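Local coordinates for Crh-like protein 5 (Neosartorya fumigata, PDB 6IBU) that cuts chitin chains and transfers them to 1,6-beta-glucan or to other chitin, cross-linking polysaccharides in the fungal cell wall and septa, at residues T113-K118 / R173-P178; D97-E102 / D149-S154; A54-A59 / G188-N193; G84-I89 / I198-G203. One frame throughout, in Å; residues are numbered along the deposited sequence.

Interaction 1: residues T113-K118 / R173-P178; sequences TNYFGK and RFPQTP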
# COMPACT_ATOMS: atom_id res chain seq x y z
N THR A 113 -9.29 -0.30 -5.67
CA THR A 113 -7.93 -0.33 -6.25
C THR A 113 -7.58 1.09 -6.65
O THR A 113 -8.45 1.85 -7.00
CB THR A 113 -7.79 -1.31 -7.42
OG1 THR A 113 -8.70 -0.95 -8.46
CG2 THR A 113 -7.97 -2.76 -7.01
N ASN A 114 -6.32 1.43 -6.61
CA ASN A 114 -5.92 2.81 -6.94
C ASN A 114 -4.46 2.88 -7.36
O ASN A 114 -3.67 2.01 -6.99
CB ASN A 114 -6.12 3.71 -5.75
CG ASN A 114 -6.96 4.90 -6.13
OD1 ASN A 114 -6.56 5.71 -6.96
ND2 ASN A 114 -8.15 4.95 -5.57
N TYR A 115 -4.13 3.94 -8.07
CA TYR A 115 -2.72 4.24 -8.40
C TYR A 115 -2.62 5.74 -8.61
O TYR A 115 -3.64 6.38 -8.91
CB TYR A 115 -2.26 3.42 -9.60
CG TYR A 115 -2.63 4.03 -10.92
CD1 TYR A 115 -3.88 3.82 -11.48
CD2 TYR A 115 -1.74 4.85 -11.58
CE1 TYR A 115 -4.22 4.40 -12.69
CE2 TYR A 115 -2.05 5.43 -12.80
CZ TYR A 115 -3.29 5.19 -13.35
OH TYR A 115 -3.61 5.76 -14.53
N PHE A 116 -1.41 6.26 -8.39
CA PHE A 116 -0.97 7.63 -8.73
C PHE A 116 0.35 7.48 -9.48
O PHE A 116 1.14 6.58 -9.15
CB PHE A 116 -0.79 8.48 -7.47
CG PHE A 116 -2.08 8.62 -6.70
CD1 PHE A 116 -3.01 9.57 -7.08
CD2 PHE A 116 -2.40 7.76 -5.66
CE1 PHE A 116 -4.19 9.73 -6.36
CE2 PHE A 116 -3.61 7.87 -4.99
CZ PHE A 116 -4.50 8.87 -5.34
N GLY A 117 0.55 8.32 -10.48
CA GLY A 117 1.86 8.60 -11.09
C GLY A 117 2.39 9.91 -10.57
O GLY A 117 1.70 10.91 -10.69
N LYS A 118 3.57 9.90 -9.96
CA LYS A 118 4.34 11.13 -9.61
C LYS A 118 3.49 12.09 -8.77
O LYS A 118 3.65 13.31 -8.95
CB LYS A 118 4.83 11.84 -10.87
CG LYS A 118 5.66 10.96 -11.78
CD LYS A 118 6.23 11.68 -12.94
CE LYS A 118 7.24 10.84 -13.69
NZ LYS A 118 6.62 9.79 -14.53
N ARG A 173 2.31 8.54 -16.32
CA ARG A 173 1.81 8.40 -14.93
C ARG A 173 1.81 6.92 -14.51
O ARG A 173 1.13 6.58 -13.54
CB ARG A 173 0.45 9.09 -14.79
CG ARG A 173 0.51 10.61 -14.95
CD ARG A 173 1.19 11.24 -13.79
NE ARG A 173 1.29 12.70 -13.86
CZ ARG A 173 2.30 13.37 -14.42
NH1 ARG A 173 3.30 12.73 -14.99
NH2 ARG A 173 2.31 14.69 -14.39
N PHE A 174 2.58 6.06 -15.17
CA PHE A 174 2.72 4.63 -14.79
C PHE A 174 3.67 4.52 -13.60
O PHE A 174 4.76 5.07 -13.65
CB PHE A 174 3.25 3.82 -15.97
CG PHE A 174 3.14 2.34 -15.77
CD1 PHE A 174 1.92 1.70 -15.87
CD2 PHE A 174 4.26 1.60 -15.42
CE1 PHE A 174 1.83 0.33 -15.66
CE2 PHE A 174 4.17 0.23 -15.24
CZ PHE A 174 2.96 -0.40 -15.35
N PRO A 175 3.29 3.85 -12.49
CA PRO A 175 4.20 3.66 -11.36
C PRO A 175 5.44 2.89 -11.82
O PRO A 175 5.27 1.84 -12.34
CB PRO A 175 3.38 2.84 -10.36
CG PRO A 175 1.96 3.17 -10.72
CD PRO A 175 1.95 3.31 -12.23
N GLN A 176 6.64 3.46 -11.71
CA GLN A 176 7.83 2.85 -12.35
C GLN A 176 9.10 3.27 -11.63
O GLN A 176 10.15 3.25 -12.26
CB GLN A 176 7.92 3.24 -13.82
CG GLN A 176 8.03 4.74 -14.05
CD GLN A 176 7.93 5.05 -15.53
OE1 GLN A 176 8.89 4.90 -16.28
NE2 GLN A 176 6.76 5.49 -15.96
N THR A 177 9.00 3.64 -10.36
CA THR A 177 10.19 3.96 -9.54
C THR A 177 10.17 3.01 -8.35
O THR A 177 9.14 2.42 -8.07
CB THR A 177 10.17 5.43 -9.15
OG1 THR A 177 8.92 5.72 -8.52
CG2 THR A 177 10.38 6.34 -10.34
N PRO A 178 11.30 2.84 -7.65
CA PRO A 178 11.39 1.84 -6.59
C PRO A 178 10.38 2.22 -5.51
O PRO A 178 10.30 3.38 -5.14
CB PRO A 178 12.82 1.94 -6.06
CG PRO A 178 13.56 2.79 -7.10
CD PRO A 178 12.52 3.66 -7.76
O HOH W 1 4.57 7.63 -13.05
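G117 and R173 bring their backbones to within 3.8 Å, CA to CA, a closeness permitted by the absence of a side chain on G117. From this pinch G117 CA directs a C-H···O contact at R173 O (3.3 Å). R173 O also lies in the plane of the Y115 ring, at its edge, 3.5 Å from Y115 CE2. P175 crosses the Y115 side chain at about a right angle, with its CD 4.1 Å from Y115 CD2. R173 bends at chi2 (-70°), which sets CD 3.2 Å from G117 O; farther out NH1 rests 3.7 Å from K118 CD.

The second shell fixes both pieces of chain. D97 accepts from K118 N through OD1 and from Q176 N through OD2, tying the chain just after strand 110-116 to the loop that precedes strand 179-187 in this GH16 domain. F116 packs beside E98, the nucleophile by similarity.

K118 NZ and R173 NH1 stand only 4.5 Å apart. R173 NE is salt-bridged to D120, and K118 NZ bonds to T172 O, so the repulsion expected between like charges is probably offset by partners outside a contact that has no direct hydrogen bond of its own.

Interaction 2: residues D97-E102 / D149-S154; sequences DEVDWE and DAVTWS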
# COMPACT_ATOMS: atom_id res chain seq x y z
N ASP A 97 5.00 7.90 -7.07
CA ASP A 97 4.36 6.78 -7.80
C ASP A 97 3.70 5.92 -6.73
O ASP A 97 4.21 5.84 -5.61
CB ASP A 97 5.34 5.95 -8.61
CG ASP A 97 5.78 6.59 -9.92
OD1 ASP A 97 5.09 7.51 -10.40
OD2 ASP A 97 6.85 6.17 -10.44
N GLU A 98 2.57 5.31 -7.04
CA GLU A 98 1.82 4.65 -5.98
C GLU A 98 0.81 3.67 -6.55
O GLU A 98 0.18 4.00 -7.52
CB GLU A 98 1.11 5.71 -5.17
CG GLU A 98 0.91 5.29 -3.74
CD GLU A 98 -0.55 5.19 -3.37
OE1 GLU A 98 -0.94 5.82 -2.35
OE2 GLU A 98 -1.32 4.51 -4.10
N VAL A 99 0.69 2.53 -5.90
CA VAL A 99 -0.33 1.49 -6.18
C VAL A 99 -0.89 1.08 -4.82
O VAL A 99 -0.08 0.85 -3.90
CB VAL A 99 0.29 0.29 -6.92
CG1 VAL A 99 -0.71 -0.82 -7.11
CG2 VAL A 99 0.89 0.72 -8.25
N ASP A 100 -2.20 0.97 -4.70
CA ASP A 100 -2.77 0.63 -3.38
C ASP A 100 -4.07 -0.15 -3.49
O ASP A 100 -4.71 -0.19 -4.58
CB ASP A 100 -2.90 1.87 -2.50
CG ASP A 100 -3.98 2.83 -2.93
OD1 ASP A 100 -5.15 2.49 -2.77
OD2 ASP A 100 -3.62 3.96 -3.38
N TRP A 101 -4.37 -0.79 -2.37
CA TRP A 101 -5.68 -1.37 -2.00
C TRP A 101 -6.24 -0.52 -0.86
O TRP A 101 -5.46 -0.13 0.01
CB TRP A 101 -5.51 -2.82 -1.55
CG TRP A 101 -4.90 -3.81 -2.50
CD1 TRP A 101 -3.61 -4.23 -2.54
CD2 TRP A 101 -5.60 -4.62 -3.45
NE1 TRP A 101 -3.44 -5.20 -3.49
CE2 TRP A 101 -4.66 -5.47 -4.06
CE3 TRP A 101 -6.93 -4.68 -3.88
CZ2 TRP A 101 -5.01 -6.39 -5.06
CZ3 TRP A 101 -7.28 -5.58 -4.86
CH2 TRP A 101 -6.34 -6.43 -5.43
N GLU A 102 -7.54 -0.21 -0.88
CA GLU A 102 -8.22 0.42 0.28
C GLU A 102 -9.46 -0.40 0.60
O GLU A 102 -10.28 -0.56 -0.28
CB GLU A 102 -8.61 1.87 -0.01
CG GLU A 102 -7.47 2.74 -0.51
CD GLU A 102 -6.39 3.00 0.54
OE1 GLU A 102 -6.72 3.19 1.71
OE2 GLU A 102 -5.21 2.97 0.17
N ASP A 149 5.44 -3.17 -18.13
CA ASP A 149 4.32 -3.23 -19.10
C ASP A 149 2.96 -2.98 -18.42
O ASP A 149 2.08 -2.48 -19.09
CB ASP A 149 4.30 -4.57 -19.84
CG ASP A 149 5.42 -4.73 -20.86
OD1 ASP A 149 5.97 -3.69 -21.35
OD2 ASP A 149 5.70 -5.92 -21.21
N ALA A 150 2.78 -3.35 -17.15
CA ALA A 150 1.44 -3.38 -16.51
C ALA A 150 1.53 -3.57 -15.00
O ALA A 150 2.41 -4.29 -14.52
CB ALA A 150 0.61 -4.49 -17.09
N VAL A 151 0.60 -2.95 -14.30
CA VAL A 151 0.26 -3.27 -12.89
C VAL A 151 -0.99 -4.14 -12.90
O VAL A 151 -1.99 -3.76 -13.50
CB VAL A 151 0.05 -1.99 -12.09
CG1 VAL A 151 -0.56 -2.29 -10.72
CG2 VAL A 151 1.35 -1.21 -11.96
N THR A 152 -0.94 -5.28 -12.23
CA THR A 152 -2.09 -6.20 -12.13
C THR A 152 -2.46 -6.33 -10.67
O THR A 152 -1.57 -6.59 -9.87
CB THR A 152 -1.79 -7.54 -12.79
OG1 THR A 152 -1.37 -7.26 -14.13
CG2 THR A 152 -2.99 -8.45 -12.78
N TRP A 153 -3.72 -6.11 -10.34
CA TRP A 153 -4.27 -6.38 -8.99
C TRP A 153 -4.94 -7.75 -9.04
O TRP A 153 -5.70 -7.98 -9.96
CB TRP A 153 -5.31 -5.33 -8.59
CG TRP A 153 -4.82 -3.95 -8.25
CD1 TRP A 153 -4.71 -3.41 -7.01
CD2 TRP A 153 -4.47 -2.91 -9.18
NE1 TRP A 153 -4.30 -2.10 -7.11
CE2 TRP A 153 -4.14 -1.77 -8.42
CE3 TRP A 153 -4.36 -2.84 -10.57
CZ2 TRP A 153 -3.73 -0.58 -9.01
CZ3 TRP A 153 -3.98 -1.65 -11.15
CH2 TRP A 153 -3.67 -0.54 -10.38
N SER A 154 -4.69 -8.58 -8.05
CA SER A 154 -5.34 -9.91 -7.91
C SER A 154 -5.84 -10.11 -6.48
O SER A 154 -5.17 -9.64 -5.54
CB SER A 154 -4.39 -11.00 -8.26
OG SER A 154 -4.31 -11.08 -9.67
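D100 O is gripped from two directions: by N114 N within the sheet, and by W153 NE1, which comes from the opposing sheet. W153 NE1 lies 3.2 Å from D100 O, with an N-H···O angle of 156°, and this donor stands above the carbonyl plane.

Next to this bond the two tryptophans form a T-shaped pair. The edge of W153 meets the face of W101 with the planes at 87°; W153 CD1 lies 3.5 Å above the W101 plane, displaced toward the rim. The side chains slide past each other in opposite directions, which brings W101 CH2 to 3.5 Å from W153 CB.

Strands 98-102 and 150-154 run 9.4 Å apart and nearly parallel, one from each sheet of the beta-jelly-roll sandwich of GH16 enzymes. The first carries the family's ExDxE signature: E98 (nucleophile by similarity), D100 and E102 (proton donor by similarity, which also binds chitin) alternate with the buried V99 and W101. E102 OE1 is hydrogen-bonded to S88 OG on the adjoining strand.

Aliphatic groups complete the interface. V99 CG1, anti to the backbone N (chi1 175°), reaches W153 CZ2 at 3.6 Å and meets V151 CG1 tip to tip at 3.9 Å. Beyond the pair, Y142 makes an edge-to-face contact with W101, and the guanidinium of R161 forms a cation-pi contact with W153.

Interaction 3: residues A54-A59 / G188-N193; sequences AKQGDA and GGDPSN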
# COMPACT_ATOMS: atom_id res chain seq x y z
N ALA A 54 -8.54 2.81 17.73
CA ALA A 54 -9.31 2.80 19.00
C ALA A 54 -9.76 4.21 19.36
O ALA A 54 -10.84 4.33 19.95
CB ALA A 54 -8.51 2.19 20.12
N LYS A 55 -8.97 5.24 19.03
CA LYS A 55 -9.32 6.64 19.37
C LYS A 55 -8.85 7.55 18.23
O LYS A 55 -8.04 7.11 17.40
CB LYS A 55 -8.69 7.04 20.70
CG LYS A 55 -7.17 7.20 20.68
CD LYS A 55 -6.52 6.77 22.01
CE LYS A 55 -5.01 6.82 22.01
NZ LYS A 55 -4.39 5.59 21.44
N GLN A 56 -9.37 8.77 18.22
CA GLN A 56 -9.06 9.75 17.16
C GLN A 56 -7.54 9.92 17.12
O GLN A 56 -6.92 9.90 18.19
CB GLN A 56 -9.81 11.06 17.42
CG GLN A 56 -9.58 12.10 16.33
CD GLN A 56 -10.38 13.36 16.54
OE1 GLN A 56 -10.76 13.71 17.66
NE2 GLN A 56 -10.63 14.09 15.47
N GLY A 57 -6.98 10.05 15.92
CA GLY A 57 -5.53 10.19 15.70
C GLY A 57 -4.82 8.85 15.57
O GLY A 57 -3.66 8.90 15.16
N ASP A 58 -5.48 7.72 15.86
CA ASP A 58 -4.89 6.35 15.73
C ASP A 58 -4.76 6.00 14.24
O ASP A 58 -5.78 5.92 13.55
CB ASP A 58 -5.73 5.25 16.39
CG ASP A 58 -5.41 5.06 17.86
OD1 ASP A 58 -4.64 5.89 18.40
OD2 ASP A 58 -5.93 4.08 18.46
N ALA A 59 -3.52 5.83 13.78
CA ALA A 59 -3.18 5.50 12.39
C ALA A 59 -1.97 4.58 12.41
O ALA A 59 -0.91 4.88 11.87
CB ALA A 59 -2.92 6.78 11.63
N GLY A 188 -10.65 7.26 7.97
CA GLY A 188 -11.04 8.15 6.86
C GLY A 188 -12.18 9.03 7.31
O GLY A 188 -12.30 10.15 6.83
N GLY A 189 -12.99 8.52 8.23
CA GLY A 189 -14.17 9.20 8.77
C GLY A 189 -13.88 9.99 10.04
O GLY A 189 -14.82 10.24 10.79
N ASP A 190 -12.61 10.34 10.31
CA ASP A 190 -12.21 11.30 11.36
C ASP A 190 -12.98 12.59 11.12
O ASP A 190 -12.95 13.10 10.00
CB ASP A 190 -10.70 11.52 11.28
CG ASP A 190 -10.10 12.32 12.43
OD1 ASP A 190 -10.68 13.36 12.77
OD2 ASP A 190 -8.99 11.90 12.91
N PRO A 191 -13.71 13.14 12.11
CA PRO A 191 -14.44 14.40 11.92
C PRO A 191 -13.55 15.56 11.43
O PRO A 191 -14.03 16.42 10.72
CB PRO A 191 -14.99 14.73 13.31
CG PRO A 191 -15.02 13.41 14.04
CD PRO A 191 -13.89 12.59 13.46
N SER A 192 -12.27 15.53 11.77
CA SER A 192 -11.28 16.56 11.37
C SER A 192 -10.90 16.41 9.89
O SER A 192 -10.16 17.27 9.40
CB SER A 192 -10.08 16.53 12.26
OG SER A 192 -9.05 15.75 11.69
N ASN A 193 -11.34 15.38 9.19
CA ASN A 193 -10.95 15.18 7.77
C ASN A 193 -11.86 16.02 6.88
O ASN A 193 -12.97 16.38 7.27
CB ASN A 193 -11.02 13.71 7.36
CG ASN A 193 -9.92 12.87 7.97
OD1 ASN A 193 -8.97 13.38 8.56
ND2 ASN A 193 -10.05 11.56 7.82
O HOH W 2 -8.45 9.55 13.62
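Q56 and D190, with CA atoms 6.8 Å apart, sit on two facing tight turns, a type II turn from K55 to D58 and a type I turn from D190 to N193. D190 also forms an Asx turn, its OD1 accepting from S192 N at 2.9 Å.

That oxygen is the junction of the contact. Q56 reaches it with a fully extended chain, CG anti to the backbone N (chi1 -178°), and donates from NE2 to D190 OD1 over 2.8 Å at an N-H···O angle of 149°. The amide arrives on the syn side of OD1 and the S192 N-H on the anti side, both somewhat out of the carboxylate plane; the amide and carboxylate planes are 52° apart. The side chains cross at about a right angle, and Q56 CG passes 3.5 Å from D190 OD2.

A salt bridge from K55 NZ to D58 OD1 braces the first turn, and N193 ND2 ties the second back to G188 O. Y207 touches both Q56 and D190. The contact joins two surface loops beside the chitin-binding groove, the side chain of D190 lying about 7 Å from those of W186 and T197. A water completes the crossing, accepting from G57 N at 2.8 Å and donating to D190 OD2.

Interaction 4: residues G84-I89 / I198-G203; sequences GVVSSI and IEWAGG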
# COMPACT_ATOMS: atom_id res chain seq x y z
N GLY A 84 -16.13 4.27 8.18
CA GLY A 84 -15.10 5.29 7.97
C GLY A 84 -13.71 4.79 8.31
O GLY A 84 -12.76 5.55 8.13
N VAL A 85 -13.56 3.56 8.76
CA VAL A 85 -12.22 3.01 9.09
C VAL A 85 -11.64 2.43 7.80
O VAL A 85 -12.26 1.56 7.18
CB VAL A 85 -12.31 1.95 10.19
CG1 VAL A 85 -10.95 1.33 10.46
CG2 VAL A 85 -12.92 2.57 11.45
N VAL A 86 -10.48 2.92 7.42
CA VAL A 86 -9.80 2.49 6.17
C VAL A 86 -8.71 1.48 6.52
O VAL A 86 -7.93 1.76 7.41
CB VAL A 86 -9.24 3.72 5.44
CG1 VAL A 86 -8.62 3.34 4.11
CG2 VAL A 86 -10.31 4.78 5.24
N SER A 87 -8.65 0.36 5.81
CA SER A 87 -7.53 -0.60 5.83
C SER A 87 -6.75 -0.47 4.51
O SER A 87 -7.36 -0.73 3.47
CB SER A 87 -8.06 -1.99 5.99
OG SER A 87 -8.78 -2.15 7.21
N SER A 88 -5.49 -0.05 4.56
CA SER A 88 -4.68 0.36 3.37
C SER A 88 -3.48 -0.58 3.14
O SER A 88 -2.67 -0.76 4.08
CB SER A 88 -4.16 1.75 3.56
OG SER A 88 -5.24 2.67 3.72
N ILE A 89 -3.32 -1.08 1.92
CA ILE A 89 -2.05 -1.70 1.43
C ILE A 89 -1.47 -0.78 0.36
O ILE A 89 -2.12 -0.58 -0.64
CB ILE A 89 -2.31 -3.12 0.90
CG1 ILE A 89 -2.93 -4.03 1.95
CG2 ILE A 89 -1.04 -3.72 0.32
CD1 ILE A 89 -3.65 -5.21 1.36
N ILE A 198 -14.37 11.84 4.22
CA ILE A 198 -15.37 11.17 5.09
C ILE A 198 -16.39 10.44 4.21
O ILE A 198 -16.64 9.27 4.51
CB ILE A 198 -15.99 12.18 6.07
CG1 ILE A 198 -14.93 12.70 7.04
CG2 ILE A 198 -17.15 11.55 6.81
CD1 ILE A 198 -15.22 14.06 7.64
N GLU A 199 -16.90 11.10 3.17
CA GLU A 199 -17.88 10.51 2.20
C GLU A 199 -17.24 9.29 1.54
O GLU A 199 -17.90 8.25 1.38
CB GLU A 199 -18.39 11.55 1.18
CG GLU A 199 -18.48 11.09 -0.29
CD GLU A 199 -19.37 9.91 -0.71
OE1 GLU A 199 -20.51 9.81 -0.18
OE2 GLU A 199 -18.94 9.11 -1.60
N TRP A 200 -15.99 9.42 1.13
CA TRP A 200 -15.27 8.33 0.44
C TRP A 200 -15.12 7.13 1.40
O TRP A 200 -15.36 6.01 0.97
CB TRP A 200 -13.94 8.85 -0.07
CG TRP A 200 -13.04 7.72 -0.41
CD1 TRP A 200 -13.08 6.96 -1.53
CD2 TRP A 200 -12.01 7.17 0.43
NE1 TRP A 200 -12.12 6.00 -1.47
CE2 TRP A 200 -11.44 6.10 -0.29
CE3 TRP A 200 -11.51 7.48 1.69
CZ2 TRP A 200 -10.39 5.34 0.22
CZ3 TRP A 200 -10.46 6.73 2.18
CH2 TRP A 200 -9.92 5.68 1.46
N ALA A 201 -14.79 7.41 2.67
CA ALA A 201 -14.56 6.41 3.73
C ALA A 201 -15.87 5.71 4.10
O ALA A 201 -15.83 4.64 4.69
CB ALA A 201 -13.88 7.05 4.92
N GLY A 202 -17.01 6.30 3.73
CA GLY A 202 -18.33 5.70 4.00
C GLY A 202 -18.99 6.27 5.25
O GLY A 202 -20.02 5.71 5.68
N GLY A 203 -18.47 7.35 5.80
CA GLY A 203 -19.15 8.09 6.88
C GLY A 203 -18.21 8.40 8.02
O GLY A 203 -17.07 7.97 7.98
O HOH W 3 -17.03 2.84 5.79
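V86 and W200 provide the main apolar contact. Their side chains cross at about a right angle, and both methyls of V86 meet the CZ3-CH2 corner of the ring from the same side, obliquely: CG2 lies 3.6 Å from W200 CZ3 and CG1 3.8 Å from W200 CH2. W200 CG is anti to the backbone N (chi1 164°); the far end of the ring, CZ3 and CH2, meets the valine. A201 CB adds a looser touch, 4.2 Å from V86 CG2.

The second kind of contact is made by backbone. G84 CA, without a side chain, faces two carbonyl oxygens and makes C-H···O contacts with A201 O (3.4 Å, 142° at the hydrogen) and G203 O (3.3 Å).

A201 ends helix 195-201 and G203 lies just beyond it, in the Schellman motif that closes the helix. G202 has a positive phi, G203 N bonds back to I198 O at 2.9 Å and G202 N to E199 O. The helix thus ends against the start of strand 85-93, in the seven-stranded sheet of the GH16 sandwich.

Polar contact across the segments is indirect: a water accepts from G84 N at 2.9 Å and lies near A201 O. On the strand's side toward the substrate-binding groove, V86 also packs on the chitin-binding residues E102 and W186, while S88 OG is hydrogen-bonded to W186 NE1.

How the interactions relate
Interactions 2 and 4 are buried, interaction 1 is partly buried and interaction 3 lies at the surface. Interaction 2 pins the two sheets together with indoles and valines; interaction 3 relies instead on a carboxylate, an amide and water. Interactions 1 and 4 each pack a loop or helix end against one end of a strand through glycine C-H···O contacts and apolar side chains. Strands 85-93, 98-105 and 110-116 are successive neighbours in one sheet, so interactions 4, 2 and 1 share it: F116 O lies 2.8 Å from E98 N, and W101 N 2.8 Å from I89 O. Interactions 3 and 4 adjoin through G189 N and G84 O, about 10 Å between centres, whereas the centres of interactions 1 and 3 are about 26 Å apart.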